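3-keto-5-aminohexanoate cleavage enzyme (Ralstonia eutropha, PDB 3C6C) probably acts as a metal-dependent beta-keto acid cleavage enzyme, with 3-keto-5-aminohexanoate as its likely substrate. Local coordinates at residues G191-G196 / N233-N238. Numbering follows the deposited sequence. Where two conformers were deposited one is given.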
loop_
_atom_site.group_PDB
_atom_site.type_symbol
_atom_site.label_atom_id
_atom_site.label_comp_id
_atom_site.label_asym_id
_atom_site.label_seq_id
_atom_site.Cartn_x
_atom_site.Cartn_y
_atom_site.Cartn_z
ATOM N N GLY A 191 13.814 -2.391 -9.375
ATOM C CA GLY A 191 14.526 -2.929 -10.528
ATOM C C GLY A 191 15.718 -3.754 -10.107
ATOM O O GLY A 191 15.995 -4.812 -10.657
ATOM N N ASP A 192 16.412 -3.266 -9.093
ATOM C CA ASP A 192 17.557 -3.972 -8.537
ATOM C C ASP A 192 17.129 -5.329 -7.949
ATOM O O ASP A 192 17.826 -6.338 -8.092
ATOM C CB ASP A 192 18.255 -3.153 -7.428
ATOM C CG ASP A 192 18.999 -1.914 -7.928
ATOM O OD1 ASP A 192 19.125 -1.654 -9.163
ATOM O OD2 ASP A 192 19.467 -1.157 -7.026
ATOM N N ILE A 193 15.989 -5.323 -7.266
ATOM C CA ILE A 193 15.420 -6.550 -6.678
ATOM C C ILE A 193 15.111 -7.566 -7.793
ATOM O O ILE A 193 15.369 -8.764 -7.663
ATOM C CB ILE A 193 14.185 -6.289 -5.799
ATOM C CG1 ILE A 193 14.617 -5.445 -4.583
ATOM C CG2 ILE A 193 13.520 -7.605 -5.389
ATOM C CD1 ILE A 193 13.453 -4.856 -3.762
ATOM N N LEU A 194 14.555 -7.067 -8.886
ATOM C CA LEU A 194 14.242 -7.942 -10.035
ATOM C C LEU A 194 15.504 -8.601 -10.560
ATOM O O LEU A 194 15.511 -9.799 -10.903
ATOM C CB LEU A 194 13.542 -7.181 -11.165
ATOM C CG LEU A 194 12.151 -6.618 -10.879
ATOM C CD1 LEU A 194 11.537 -6.126 -12.171
ATOM C CD2 LEU A 194 11.252 -7.600 -10.174
ATOM N N PHE A 195 16.586 -7.846 -10.618
ATOM C CA PHE A 195 17.835 -8.412 -11.152
ATOM C C PHE A 195 18.381 -9.469 -10.173
ATOM O O PHE A 195 18.919 -10.497 -10.575
ATOM C CB PHE A 195 18.899 -7.371 -11.481
ATOM C CG PHE A 195 20.144 -7.991 -12.047
ATOM C CD1 PHE A 195 20.069 -8.695 -13.250
ATOM C CD2 PHE A 195 21.330 -7.990 -11.353
ATOM C CE1 PHE A 195 21.189 -9.326 -13.781
ATOM C CE2 PHE A 195 22.454 -8.617 -11.877
ATOM C CZ PHE A 195 22.370 -9.294 -13.097
ATOM N N GLY A 196 18.250 -9.197 -8.876
ATOM C CA GLY A 196 18.636 -10.181 -7.845
ATOM C C GLY A 196 17.888 -11.492 -8.069
ATOM O O GLY A 196 18.441 -12.588 -7.963
ATOM N N ASN A 233 7.654 -6.737 -0.739
ATOM C CA ASN A 233 6.696 -7.626 -1.400
ATOM C C ASN A 233 7.242 -8.179 -2.728
ATOM O O ASN A 233 6.684 -9.131 -3.273
ATOM C CB ASN A 233 5.319 -6.950 -1.534
ATOM C CG ASN A 233 4.648 -6.679 -0.160
ATOM O OD1 ASN A 233 5.059 -7.199 0.878
ATOM N ND2 ASN A 233 3.622 -5.842 -0.169
ATOM N N LEU A 234 8.345 -7.595 -3.204
ATOM C CA LEU A 234 9.038 -8.062 -4.432
ATOM C C LEU A 234 10.099 -9.105 -4.137
ATOM O O LEU A 234 10.598 -9.793 -5.031
ATOM C CB LEU A 234 9.723 -6.911 -5.154
ATOM C CG LEU A 234 8.816 -5.798 -5.691
ATOM C CD1 LEU A 234 9.675 -4.653 -6.293
ATOM C CD2 LEU A 234 7.832 -6.337 -6.715
ATOM N N ILE A 235 10.468 -9.191 -2.874
ATOM C CA ILE A 235 11.542 -10.122 -2.443
ATOM C C ILE A 235 11.018 -11.567 -2.344
ATOM O O ILE A 235 9.913 -11.810 -1.837
ATOM C CB ILE A 235 12.238 -9.625 -1.157
ATOM C CG1 ILE A 235 13.071 -8.395 -1.511
ATOM C CG2 ILE A 235 13.170 -10.710 -0.597
ATOM C CD1 ILE A 235 13.617 -7.654 -0.341
ATOM N N PRO A 236 11.788 -12.542 -2.852
ATOM C CA PRO A 236 11.293 -13.930 -2.761
ATOM C C PRO A 236 10.973 -14.401 -1.355
ATOM O O PRO A 236 11.631 -14.054 -0.393
ATOM C CB PRO A 236 12.437 -14.768 -3.384
ATOM C CG PRO A 236 13.257 -13.823 -4.138
ATOM C CD PRO A 236 13.109 -12.476 -3.496
ATOM N N ALA A 237 9.927 -15.207 -1.265
ATOM C CA ALA A 237 9.438 -15.670 0.034
ATOM C C ALA A 237 10.472 -16.458 0.840
ATOM O O ALA A 237 10.459 -16.447 2.070
ATOM C CB ALA A 237 8.171 -16.479 -0.122
ATOM N N ASN A 238 11.376 -17.109 0.144
ATOM C CA ASN A 238 12.372 -17.984 0.795
ATOM C C ASN A 238 13.652 -17.252 1.194
ATOM O O ASN A 238 14.619 -17.834 1.704
ATOM C CB ASN A 238 12.735 -19.173 -0.108
ATOM C CG ASN A 238 13.597 -18.781 -1.298
ATOM O OD1 ASN A 238 13.411 -17.729 -1.890
ATOM N ND2 ASN A 238 14.548 -19.643 -1.655
#
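Ile193 meets Leu234 and Ile235 chiefly through its CG2 methyl, which reaches from helix 190-201 into the angle between two consecutive residues of the loop 233-238. Ile193 CG2 lies 3.9 Å from Leu234 CB and 4.0 Å from Ile235 CG1, both ordinary van der Waals distances. The same methyl also touches the loop backbone, Ile193 CG2 lying 3.7 Å from Leu234 O. The torsion of Ile193 explains why this branch does most of the work: CG2 stands anti to its own backbone N, while CG1 lies beside that N (chi1 -64°). Seen as whole side chains, Ile193 and Leu234 cross at about a right angle, and the CA atoms of Ile193 and Ile235, 6.8 Å apart, are the nearest across the two segments.

No hydrogen bond joins the two segments, but Leu234 O is satisfied from the same helix: Lys197 NZ, one turn beyond Ile193, donates a hydrogen bond to it. Leu234 also packs on Pro190, and Pro236 on Lys197 and Ile200, while Ile193 rests on Val187 of strand 182-187 and Ile235 on Phe211 and Met213 of strand 210-214. On another flank the helix faces a second subunit, where Phe195 meets Trp219 of that chain edge-to-face. Such apolar packing of a helix and a neighbouring alpha-to-beta loop over parallel strands belongs to the outer layer of a TIM beta/alpha-barrel.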